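Local coordinates for GCN5-related N-acetyltransferase (Anabaena variabilis, PDB 2OZG), which probably transfers an acetyl group from acetyl-coenzyme A to an amine, perhaps on an aminoglycoside, and has coenzyme A bound in the crystal, at residues K162-P165 with I166-E169; W234-S238 with N239-Q243; S244-T247 with F248-N251; A250-R253 with S254-D257. All coordinates share one frame; numbering follows the deposited sequence. Where two conformers were deposited one is given.

Contact 1: residues K162-P165 with I166-E169; sequences KNNP and IFHE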
loop_
_atom_site.group_PDB
_atom_site.type_symbol
_atom_site.label_atom_id
_atom_site.label_comp_id
_atom_site.label_asym_id
_atom_site.label_seq_id
_atom_site.Cartn_x
_atom_site.Cartn_y
_atom_site.Cartn_z
ATOM N N LYS A 162 10.631 35.209 -14.469
ATOM C CA LYS A 162 11.952 35.368 -15.067
ATOM C C LYS A 162 12.430 36.804 -15.048
ATOM O O LYS A 162 11.762 37.686 -15.551
ATOM C CB LYS A 162 12.039 34.808 -16.485
ATOM C CG LYS A 162 13.523 34.675 -16.974
ATOM C CD LYS A 162 13.665 34.091 -18.387
ATOM N N ASN A 163 13.587 36.980 -14.404
ATOM C CA ASN A 163 14.294 38.254 -14.215
ATOM C C ASN A 163 13.443 39.391 -13.636
ATOM O O ASN A 163 13.795 40.564 -13.793
ATOM C CB ASN A 163 14.937 38.652 -15.550
ATOM C CG ASN A 163 15.919 37.596 -16.060
ATOM O OD1 ASN A 163 16.667 36.983 -15.286
ATOM N ND2 ASN A 163 15.913 37.382 -17.363
ATOM N N ASN A 164 12.345 39.051 -12.948
ATOM C CA ASN A 164 11.448 40.057 -12.413
ATOM C C ASN A 164 12.002 40.522 -11.086
ATOM O O ASN A 164 12.059 39.740 -10.131
ATOM C CB ASN A 164 10.042 39.501 -12.253
ATOM C CG ASN A 164 9.038 40.554 -11.849
ATOM O OD1 ASN A 164 9.397 41.628 -11.384
ATOM N ND2 ASN A 164 7.757 40.252 -12.036
ATOM N N PRO A 165 12.378 41.815 -10.995
ATOM C CA PRO A 165 13.057 42.232 -9.782
ATOM C C PRO A 165 12.152 42.261 -8.571
ATOM O O PRO A 165 12.646 42.303 -7.459
ATOM C CB PRO A 165 13.551 43.656 -10.113
ATOM C CG PRO A 165 13.322 43.828 -11.565
ATOM C CD PRO A 165 12.197 42.949 -11.916
ATOM N N ILE A 166 10.847 42.252 -8.768
ATOM C CA ILE A 166 9.982 42.324 -7.629
ATOM C C ILE A 166 10.255 41.128 -6.719
ATOM O O ILE A 166 10.311 41.277 -5.524
ATOM C CB ILE A 166 8.503 42.380 -8.009
ATOM C CG1 ILE A 166 8.192 43.591 -8.869
ATOM C CG2 ILE A 166 7.666 42.471 -6.750
ATOM C CD1 ILE A 166 8.651 44.924 -8.263
ATOM N N PHE A 167 10.441 39.955 -7.323
ATOM C CA PHE A 167 10.710 38.719 -6.600
ATOM C C PHE A 167 12.005 38.802 -5.838
ATOM O O PHE A 167 12.040 38.398 -4.667
ATOM C CB PHE A 167 10.728 37.506 -7.545
ATOM C CG PHE A 167 9.360 37.105 -8.017
ATOM C CD1 PHE A 167 8.586 36.219 -7.282
ATOM C CD2 PHE A 167 8.821 37.644 -9.180
ATOM C CE1 PHE A 167 7.343 35.851 -7.706
ATOM C CE2 PHE A 167 7.550 37.274 -9.592
ATOM C CZ PHE A 167 6.816 36.405 -8.857
ATOM N N HIS A 168 13.075 39.248 -6.483
ATOM C CA HIS A 168 14.356 39.408 -5.765
ATOM C C HIS A 168 14.197 40.310 -4.572
ATOM O O HIS A 168 14.716 40.029 -3.549
ATOM C CB HIS A 168 15.501 39.995 -6.650
ATOM C CG HIS A 168 16.726 40.429 -5.857
ATOM N ND1 HIS A 168 17.642 39.538 -5.317
ATOM C CD2 HIS A 168 17.159 41.666 -5.483
ATOM C CE1 HIS A 168 18.583 40.204 -4.661
ATOM N NE2 HIS A 168 18.305 41.494 -4.734
ATOM N N GLU A 169 13.435 41.384 -4.721
ATOM C CA GLU A 169 13.314 42.376 -3.665
ATOM C C GLU A 169 12.490 41.926 -2.460
ATOM O O GLU A 169 12.790 42.297 -1.334
ATOM C CB GLU A 169 12.808 43.682 -4.265
ATOM C CG GLU A 169 13.787 44.234 -5.312
ATOM C CD GLU A 169 13.198 45.371 -6.118
ATOM O OE1 GLU A 169 12.021 45.720 -5.873
ATOM O OE2 GLU A 169 13.910 45.918 -6.986
#
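With CG swung trans to the main-chain nitrogen (chi1 -173°), the side chain of N164 runs forward alongside I166, while the first torsion of F167 (chi1 -74°) turns its ring back toward the asparagine. The result is a worked example of an asparagine N-cap at the start of helix 165-177. N164 OD1 accepts from I166 N at 3.1 Å in a nearly straight bond, although the donor stands above the carbonyl plane. The backbone adds F167 N to N164 O, a weak bond of 3.2 Å, and E169 N to P165 O at 3.0 Å, the first regular turn. The ring turns its edge to N164 CB, 3.8 Å from F167 CD2, and the amide plane is steeply inclined to it (78°). N164 ND2 is hydrogen-bonded to V160 O, so both ends of the amide are engaged, which probably fixes its rotation. A leucine here would probably leave I166 N without its cap and V160 O without its amide donor. Beyond the cap, F167 descends into the protein against S203 and L205 of strand 202-206 and meets Y215 of strand 211-222 edge-to-face, whereas I166 covers L205 and P212.

Contact 2: residues W234-S238 with N239-Q243; sequences WVTLS and NPAVQ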
loop_
_atom_site.group_PDB
_atom_site.type_symbol
_atom_site.label_atom_id
_atom_site.label_comp_id
_atom_site.label_asym_id
_atom_site.label_seq_id
_atom_site.Cartn_x
_atom_site.Cartn_y
_atom_site.Cartn_z
ATOM N N TRP A 234 8.015 30.842 -1.640
ATOM C CA TRP A 234 6.971 31.743 -1.217
ATOM C C TRP A 234 7.624 32.780 -0.324
ATOM O O TRP A 234 8.670 32.502 0.288
ATOM C CB TRP A 234 5.840 31.004 -0.466
ATOM C CG TRP A 234 6.366 30.188 0.757
ATOM C CD1 TRP A 234 6.749 28.906 0.737
ATOM C CD2 TRP A 234 6.563 30.643 2.104
ATOM N NE1 TRP A 234 7.156 28.525 1.961
ATOM C CE2 TRP A 234 7.085 29.587 2.815
ATOM C CE3 TRP A 234 6.407 31.864 2.748
ATOM C CZ2 TRP A 234 7.416 29.686 4.149
ATOM C CZ3 TRP A 234 6.740 31.978 4.035
ATOM C CH2 TRP A 234 7.266 30.899 4.748
ATOM N N VAL A 235 6.963 33.948 -0.245
ATOM C CA VAL A 235 7.319 35.001 0.656
ATOM C C VAL A 235 6.041 35.608 1.276
ATOM O O VAL A 235 5.052 35.842 0.581
ATOM C CB VAL A 235 8.203 36.100 -0.017
ATOM C CG1 VAL A 235 8.211 37.401 0.790
ATOM C CG2 VAL A 235 9.621 35.589 -0.234
ATOM N N THR A 236 6.066 35.813 2.603
ATOM C CA THR A 236 4.961 36.474 3.345
ATOM C C THR A 236 5.611 37.431 4.338
ATOM O O THR A 236 6.275 36.999 5.316
ATOM C CB THR A 236 3.991 35.479 4.037
ATOM O OG1 THR A 236 4.711 34.652 4.934
ATOM C CG2 THR A 236 3.353 34.571 3.000
ATOM N N LEU A 237 5.488 38.733 4.068
ATOM C CA LEU A 237 6.155 39.729 4.922
ATOM C C LEU A 237 5.283 40.245 6.056
ATOM O O LEU A 237 5.799 40.823 7.009
ATOM C CB LEU A 237 6.689 40.905 4.124
ATOM C CG LEU A 237 7.699 40.581 3.030
ATOM C CD1 LEU A 237 8.107 41.861 2.306
ATOM C CD2 LEU A 237 8.916 39.879 3.613
ATOM N N SER A 238 3.983 39.974 5.988
ATOM C CA SER A 238 3.036 40.507 6.941
ATOM C C SER A 238 1.900 39.517 7.109
ATOM O O SER A 238 1.733 38.622 6.290
ATOM C CB SER A 238 2.466 41.814 6.387
ATOM O OG SER A 238 1.677 41.541 5.235
ATOM N N ASN A 239 1.109 39.712 8.149
ATOM C CA ASN A 239 -0.038 38.847 8.395
ATOM C C ASN A 239 -1.105 38.875 7.291
ATOM O O ASN A 239 -1.673 37.839 6.965
ATOM C CB ASN A 239 -0.663 39.173 9.745
ATOM C CG ASN A 239 -1.772 38.213 10.090
ATOM O OD1 ASN A 239 -1.654 36.961 9.964
ATOM N ND2 ASN A 239 -2.859 38.785 10.493
ATOM N N PRO A 240 -1.430 40.072 6.749
ATOM C CA PRO A 240 -2.343 40.089 5.590
ATOM C C PRO A 240 -1.811 39.224 4.414
ATOM O O PRO A 240 -2.593 38.640 3.696
ATOM C CB PRO A 240 -2.385 41.546 5.226
ATOM C CG PRO A 240 -2.137 42.247 6.538
ATOM C CD PRO A 240 -1.111 41.431 7.194
ATOM N N ALA A 241 -0.491 39.148 4.236
ATOM C CA ALA A 241 0.065 38.287 3.179
ATOM C C ALA A 241 -0.133 36.838 3.560
ATOM O O ALA A 241 -0.450 36.038 2.699
ATOM C CB ALA A 241 1.525 38.587 2.904
ATOM N N VAL A 242 0.027 36.509 4.847
ATOM C CA VAL A 242 -0.183 35.134 5.307
ATOM C C VAL A 242 -1.631 34.694 5.129
ATOM O O VAL A 242 -1.868 33.630 4.571
ATOM C CB VAL A 242 0.291 34.841 6.760
ATOM C CG1 VAL A 242 0.055 33.369 7.098
ATOM C CG2 VAL A 242 1.763 35.164 6.957
ATOM N N GLN A 243 -2.596 35.513 5.548
ATOM C CA GLN A 243 -4.030 35.170 5.370
ATOM C C GLN A 243 -4.394 34.994 3.901
ATOM O O GLN A 243 -5.186 34.114 3.512
ATOM C CB GLN A 243 -4.934 36.242 5.967
ATOM C CG GLN A 243 -4.829 36.412 7.470
ATOM C CD GLN A 243 -5.210 35.149 8.324
ATOM O OE1 GLN A 243 -5.831 34.203 7.833
ATOM N NE2 GLN A 243 -4.852 35.177 9.627
#
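S238 and A241 meet where strand 227-236 hands over to helix 239-250, a strand-to-helix turn of the beta-alpha-beta unit completed by strand 258-263. Hydrogen bonding comes first. S238 is the N-cap: its first torsion (chi1 67°) folds OG into the crowded position between backbone nitrogen and carbonyl carbon, from where it accepts from A241 N over 3.4 Å, a weak bond. The same N-H also leans on S238 O, again weakly, at 3.1 Å and strongly bent. The firmer bond runs one residue further, from V242 N to S238 O at 3.1 Å, with the donor lying in the carbonyl plane. S238 OG has a second tie, a hydrogen bond to Q213 OE1 on strand 211-222, which anchors the cap to the neighbouring strand.

The second kind of contact is van der Waals packing. CB of A241 faces the strand, 4.1 Å from CB of T236. V242 reaches across with CG2, whose apolar neighbour is T236 CB at 3.7 Å and which also lies 3.6 Å from T236 OG1. P240 lays its CD 3.4 Å from S238 OG, beside the capping hydroxyl. N239 also packs against T368 of the second subunit.

Chemically, then, the polar work is concentrated in one serine, which answers the N-H groups of A241 and V242 with carbonyl and hydroxyl alike. T236 OG1, by contrast, is buried against a methyl group without a partner in the model, so that the side chain of T236 seems to contribute shape more than bonding.

Contact 3: residues S244-T247 with F248-N251; sequences SFWT and FIAN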
loop_
_atom_site.group_PDB
_atom_site.type_symbol
_atom_site.label_atom_id
_atom_site.label_comp_id
_atom_site.label_asym_id
_atom_site.label_seq_id
_atom_site.Cartn_x
_atom_site.Cartn_y
_atom_site.Cartn_z
ATOM N N SER A 244 -3.804 35.843 3.085
ATOM C CA SER A 244 -4.031 35.855 1.644
ATOM C C SER A 244 -3.450 34.612 0.979
ATOM O O SER A 244 -4.045 34.014 0.109
ATOM C CB SER A 244 -3.498 37.172 1.071
ATOM O OG SER A 244 -4.298 38.304 1.512
ATOM N N PHE A 245 -2.295 34.182 1.466
ATOM C CA PHE A 245 -1.653 32.969 1.019
ATOM C C PHE A 245 -2.549 31.754 1.242
ATOM O O PHE A 245 -2.861 31.011 0.317
ATOM C CB PHE A 245 -0.370 32.871 1.847
ATOM C CG PHE A 245 0.424 31.608 1.690
ATOM C CD1 PHE A 245 1.423 31.508 0.727
ATOM C CD2 PHE A 245 0.289 30.558 2.620
ATOM C CE1 PHE A 245 2.236 30.321 0.647
ATOM C CE2 PHE A 245 1.043 29.398 2.516
ATOM C CZ PHE A 245 2.048 29.298 1.536
ATOM N N TRP A 246 -2.974 31.574 2.482
ATOM C CA TRP A 246 -3.813 30.463 2.835
ATOM C C TRP A 246 -5.129 30.527 2.132
ATOM O O TRP A 246 -5.615 29.500 1.747
ATOM C CB TRP A 246 -4.079 30.365 4.335
ATOM C CG TRP A 246 -2.940 29.773 5.139
ATOM C CD1 TRP A 246 -2.302 30.354 6.187
ATOM C CD2 TRP A 246 -2.315 28.491 4.947
ATOM N NE1 TRP A 246 -1.291 29.519 6.675
ATOM C CE2 TRP A 246 -1.280 28.378 5.913
ATOM C CE3 TRP A 246 -2.489 27.453 4.027
ATOM C CZ2 TRP A 246 -0.472 27.266 5.997
ATOM C CZ3 TRP A 246 -1.662 26.310 4.129
ATOM C CH2 TRP A 246 -0.676 26.240 5.076
ATOM N N THR A 247 -5.764 31.697 2.059
ATOM C CA THR A 247 -7.031 31.837 1.327
ATOM C C THR A 247 -6.884 31.386 -0.125
ATOM O O THR A 247 -7.702 30.630 -0.651
ATOM C CB THR A 247 -7.559 33.285 1.345
ATOM O OG1 THR A 247 -7.794 33.690 2.690
ATOM C CG2 THR A 247 -8.859 33.405 0.589
ATOM N N PHE A 248 -5.805 31.818 -0.770
ATOM C CA PHE A 248 -5.590 31.484 -2.169
ATOM C C PHE A 248 -5.484 29.937 -2.343
ATOM O O PHE A 248 -6.154 29.305 -3.160
ATOM C CB PHE A 248 -4.355 32.241 -2.599
ATOM C CG PHE A 248 -3.891 31.966 -4.027
ATOM C CD1 PHE A 248 -4.519 32.551 -5.089
ATOM C CD2 PHE A 248 -2.807 31.144 -4.260
ATOM C CE1 PHE A 248 -4.090 32.314 -6.407
ATOM C CE2 PHE A 248 -2.381 30.877 -5.581
ATOM C CZ PHE A 248 -3.023 31.482 -6.643
ATOM N N ILE A 249 -4.672 29.331 -1.511
ATOM C CA ILE A 249 -4.473 27.910 -1.514
ATOM C C ILE A 249 -5.760 27.161 -1.177
ATOM O O ILE A 249 -6.067 26.190 -1.842
ATOM C CB ILE A 249 -3.376 27.546 -0.543
ATOM C CG1 ILE A 249 -2.065 28.164 -1.016
ATOM C CG2 ILE A 249 -3.214 26.070 -0.444
ATOM C CD1 ILE A 249 -0.977 28.083 0.056
ATOM N N ALA A 250 -6.498 27.612 -0.155
ATOM C CA ALA A 250 -7.790 26.978 0.236
ATOM C C ALA A 250 -8.721 27.026 -0.947
ATOM O O ALA A 250 -9.537 26.134 -1.144
ATOM C CB ALA A 250 -8.441 27.715 1.389
ATOM N N ASN A 251 -8.567 28.058 -1.789
ATOM C CA ASN A 251 -9.427 28.177 -2.947
ATOM C C ASN A 251 -9.111 27.232 -4.109
ATOM O O ASN A 251 -9.762 27.270 -5.116
ATOM C CB ASN A 251 -9.599 29.660 -3.367
ATOM C CG ASN A 251 -10.595 30.381 -2.498
ATOM O OD1 ASN A 251 -11.527 29.771 -1.985
ATOM N ND2 ASN A 251 -10.409 31.662 -2.321
#
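I249 CD1 rests over one face of the F245 ring, 3.6 Å from its centroid and 18° off the normal, a CH-pi contact one turn apart along helix 239-250. This is the tight part of the contact. The isoleucine chain is nearly extended at chi2 (168°), which sends the methyl along the helix to within 3.4 Å of F245 CE2. The same methyl approaches W246 CE3 at 4.3 Å, and F245 CD2 in turn lies over a face of the indole. I231 of strand 227-236 touches both F245 and I249, so this side of the helix packs on that strand. An alanine in place of F245 would probably open a gap beneath I249 CD1 and strip the indole face of its neighbour.

The other side is looser and more polar. T247 and N251 run side by side, with CG2 of the threonine 3.7 Å from ND2 of the asparagine, which is hydrogen-bonded to Q150 OE1. The helical ladder ends here: A250 N still bonds W246 O straight at 2.8 Å, whereas N251 N meets T247 O at a bent 138°. N251 is partly exposed and touches coenzyme A. Apolar packing thus holds one face of the helix on its own strands, while at the end the N251 amide is bonded within the chain and the N251 carbonyl reaches R92 of the third subunit.

Contact 4: residues A250-R253 with S254-D257; sequences ANHR and SQID. With COA (coenzyme A), chain C.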
loop_
_atom_site.group_PDB
_atom_site.type_symbol
_atom_site.label_atom_id
_atom_site.label_comp_id
_atom_site.label_asym_id
_atom_site.label_seq_id
_atom_site.Cartn_x
_atom_site.Cartn_y
_atom_site.Cartn_z
ATOM N N ALA A 250 -6.498 27.612 -0.155
ATOM C CA ALA A 250 -7.790 26.978 0.236
ATOM C C ALA A 250 -8.721 27.026 -0.947
ATOM O O ALA A 250 -9.537 26.134 -1.144
ATOM C CB ALA A 250 -8.441 27.715 1.389
ATOM N N ASN A 251 -8.567 28.058 -1.789
ATOM C CA ASN A 251 -9.427 28.177 -2.947
ATOM C C ASN A 251 -9.111 27.232 -4.109
ATOM O O ASN A 251 -9.762 27.270 -5.116
ATOM C CB ASN A 251 -9.599 29.660 -3.367
ATOM C CG ASN A 251 -10.595 30.381 -2.498
ATOM O OD1 ASN A 251 -11.527 29.771 -1.985
ATOM N ND2 ASN A 251 -10.409 31.662 -2.321
ATOM N N HIS A 252 -8.119 26.378 -3.944
ATOM C CA HIS A 252 -7.797 25.340 -4.932
ATOM C C HIS A 252 -8.413 23.966 -4.569
ATOM O O HIS A 252 -8.223 22.992 -5.303
ATOM C CB HIS A 252 -6.286 25.127 -5.035
ATOM C CG HIS A 252 -5.574 26.172 -5.832
ATOM N ND1 HIS A 252 -5.297 27.419 -5.333
ATOM C CD2 HIS A 252 -5.087 26.153 -7.095
ATOM C CE1 HIS A 252 -4.659 28.124 -6.256
ATOM N NE2 HIS A 252 -4.514 27.377 -7.332
ATOM N N ARG A 253 -9.226 23.941 -3.537
ATOM C CA ARG A 253 -9.742 22.705 -2.977
ATOM C C ARG A 253 -10.590 21.883 -3.909
ATOM O O ARG A 253 -10.635 20.676 -3.786
ATOM C CB ARG A 253 -10.502 22.967 -1.705
ATOM C CG ARG A 253 -11.833 23.608 -1.853
ATOM C CD ARG A 253 -12.346 24.045 -0.491
ATOM N NE ARG A 253 -13.581 24.837 -0.615
ATOM C CZ ARG A 253 -13.658 26.165 -0.780
ATOM N NH1 ARG A 253 -12.574 26.951 -0.835
ATOM N NH2 ARG A 253 -14.857 26.728 -0.881
ATOM N N SER A 254 -11.260 22.505 -4.859
ATOM C CA SER A 254 -12.048 21.672 -5.746
ATOM C C SER A 254 -11.209 21.017 -6.834
ATOM O O SER A 254 -11.709 20.062 -7.425
ATOM C CB SER A 254 -13.149 22.456 -6.397
ATOM O OG SER A 254 -12.579 23.435 -7.271
ATOM N N GLN A 255 -10.019 21.614 -7.119
ATOM C CA GLN A 255 -9.088 21.178 -8.188
ATOM C C GLN A 255 -7.849 20.401 -7.729
ATOM O O GLN A 255 -7.236 19.688 -8.520
ATOM C CB GLN A 255 -8.613 22.359 -9.136
ATOM C CG GLN A 255 -7.925 23.669 -8.577
ATOM C CD GLN A 255 -6.813 24.301 -9.534
ATOM O OE1 GLN A 255 -5.905 23.593 -10.040
ATOM N NE2 GLN A 255 -6.861 25.641 -9.726
ATOM N N ILE A 256 -7.484 20.576 -6.467
ATOM C CA ILE A 256 -6.225 20.069 -5.906
ATOM C C ILE A 256 -6.482 19.310 -4.603
ATOM O O ILE A 256 -6.957 19.874 -3.680
ATOM C CB ILE A 256 -5.319 21.245 -5.596
ATOM C CG1 ILE A 256 -4.945 22.023 -6.873
ATOM C CG2 ILE A 256 -4.046 20.822 -4.841
ATOM C CD1 ILE A 256 -4.204 21.143 -7.896
ATOM N N ASP A 257 -6.050 18.062 -4.517
ATOM C CA ASP A 257 -6.200 17.260 -3.291
ATOM C C ASP A 257 -5.215 17.624 -2.158
ATOM O O ASP A 257 -5.592 17.699 -1.001
ATOM C CB ASP A 257 -5.950 15.785 -3.620
ATOM C CG ASP A 257 -6.929 15.245 -4.663
ATOM O OD1 ASP A 257 -8.116 15.584 -4.556
ATOM O OD2 ASP A 257 -6.484 14.523 -5.586
HETATM N N1A COA C . -16.207 23.649 -2.855
HETATM C C2A COA C . -17.459 23.873 -2.413
HETATM N N3A COA C . -18.147 24.986 -2.742
HETATM C C4A COA C . -17.563 25.919 -3.533
HETATM C C5A COA C . -16.266 25.736 -4.004
HETATM C C6A COA C . -15.587 24.556 -3.640
HETATM N N6A COA C . -14.329 24.268 -4.041
HETATM N N7A COA C . -15.979 26.832 -4.746
HETATM C C8A COA C . -17.055 27.658 -4.730
HETATM N N9A COA C . -18.017 27.084 -3.988
HETATM C C1B COA C . -19.389 27.578 -3.661
HETATM C C2B COA C . -19.366 28.628 -2.553
HETATM O O2B COA C . -19.381 28.041 -1.230
HETATM C C3B COA C . -20.576 29.490 -2.891
HETATM O O3B COA C . -21.735 29.152 -2.116
HETATM P P3B COA C . -22.142 30.044 -0.813
HETATM O O7A COA C . -22.778 31.288 -1.411
HETATM O O8A COA C . -23.048 29.107 -0.021
HETATM O O9A COA C . -20.833 30.375 -0.104
HETATM C C4B COA C . -20.839 29.287 -4.381
HETATM O O4B COA C . -20.038 28.174 -4.797
HETATM C C5B COA C . -20.496 30.529 -5.206
HETATM O O5B COA C . -19.082 30.765 -5.122
HETATM P P1A COA C . -18.230 31.568 -6.255
HETATM O O1A COA C . -19.150 31.996 -7.374
HETATM O O2A COA C . -17.408 32.636 -5.532
HETATM O O3A COA C . -17.188 30.410 -6.752
HETATM P P2A COA C . -15.661 30.690 -7.281
HETATM O O4A COA C . -15.738 31.932 -8.173
HETATM O O5A COA C . -14.748 30.741 -6.057
HETATM O O6A COA C . -15.356 29.323 -8.179
HETATM C CBP COA C . -14.134 27.184 -8.916
HETATM C CCP COA C . -14.113 28.559 -8.213
HETATM C CDP COA C . -15.156 27.308 -10.044
HETATM C CEP COA C . -14.755 26.217 -7.912
HETATM C CAP COA C . -12.667 26.839 -9.443
HETATM O OAP COA C . -12.506 27.066 -10.885
HETATM C C9P COA C . -11.939 25.498 -9.146
HETATM O O9P COA C . -11.301 25.270 -7.982
HETATM N N8P COA C . -11.782 24.501 -10.040
HETATM C C7P COA C . -12.232 24.222 -11.405
HETATM C C6P COA C . -12.965 22.905 -11.203
HETATM C C5P COA C . -14.469 23.126 -11.154
HETATM O O5P COA C . -14.961 23.998 -10.441
HETATM N N4P COA C . -15.231 22.310 -11.898
HETATM C C3P COA C . -16.689 22.323 -11.983
HETATM C C2P COA C . -17.037 21.307 -13.048
HETATM S S1P COA C . -16.537 21.908 -14.715
HETATM O O HOH W 1 -11.881 25.135 -5.183
HETATM O O HOH W 2 -9.790 18.858 -2.255
HETATM O O HOH W 3 -9.609 17.665 -5.110
#
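H252 O gathers the N-H groups of both Q255 and I256, closing a tight loop just beyond the type I beta turn A250-R253 that ends helix 239-250 in this GNAT domain. Inside it, CB of H252 packs on CG1 of I256, while R253 reaches a coenzyme A held by the third subunit. CB of R253 stays by the backbone, next to S254 N. CG, set between backbone nitrogen and carbonyl carbon (chi1 73°), comes 3.4 Å from the adenine amino nitrogen N6A of coenzyme A. From there the chain runs extended: CD lies 4.1 Å from N6A, NE passes 3.6 Å from it, and the guanidinium has one face over that amino group. At the tip NH2 lies 3.6 Å from C5A of the purine, and NH1 turns back to the turn itself, donating to A250 O at 3.2 Å in the guanidinium plane and to N251 OD1 at 3.2 Å. Those two bonds probably keep the guanidinium turned with a face toward the adenine amino group. Backbone N-H groups of the third subunit, among them those of G93 and G95, also bind the cofactor, consistent with the GNAT pyrophosphate-binding loop. One water completes the junction, accepting from S254 N at 2.7 Å and from N6A at 2.8 Å while donating to N251 O and to O9P of coenzyme A.

How the contacts relate
Contacts 2, 3 and 4 trace one helix, 239-250, from its cap through its body to the loop after it, whereas contact 1 caps a different helix about 17 Å from contact 2, centre to centre. Contact 1 lies at the surface and contact 2 is partly buried; contacts 3 and 4 are buried, the last against a third subunit and its coenzyme A. The two N-caps differ, amide against hydroxyl, yet each has a second partner outside its helix, a loop carbonyl for N164 and a strand side chain for S238. Contacts 2 and 3 touch, W234 CB lying 3.8 Å from F245 CE1, and contacts 3 and 4 share A250 and N251. Chemistry accordingly shifts from capping bonds through aromatic packing to cofactor and water.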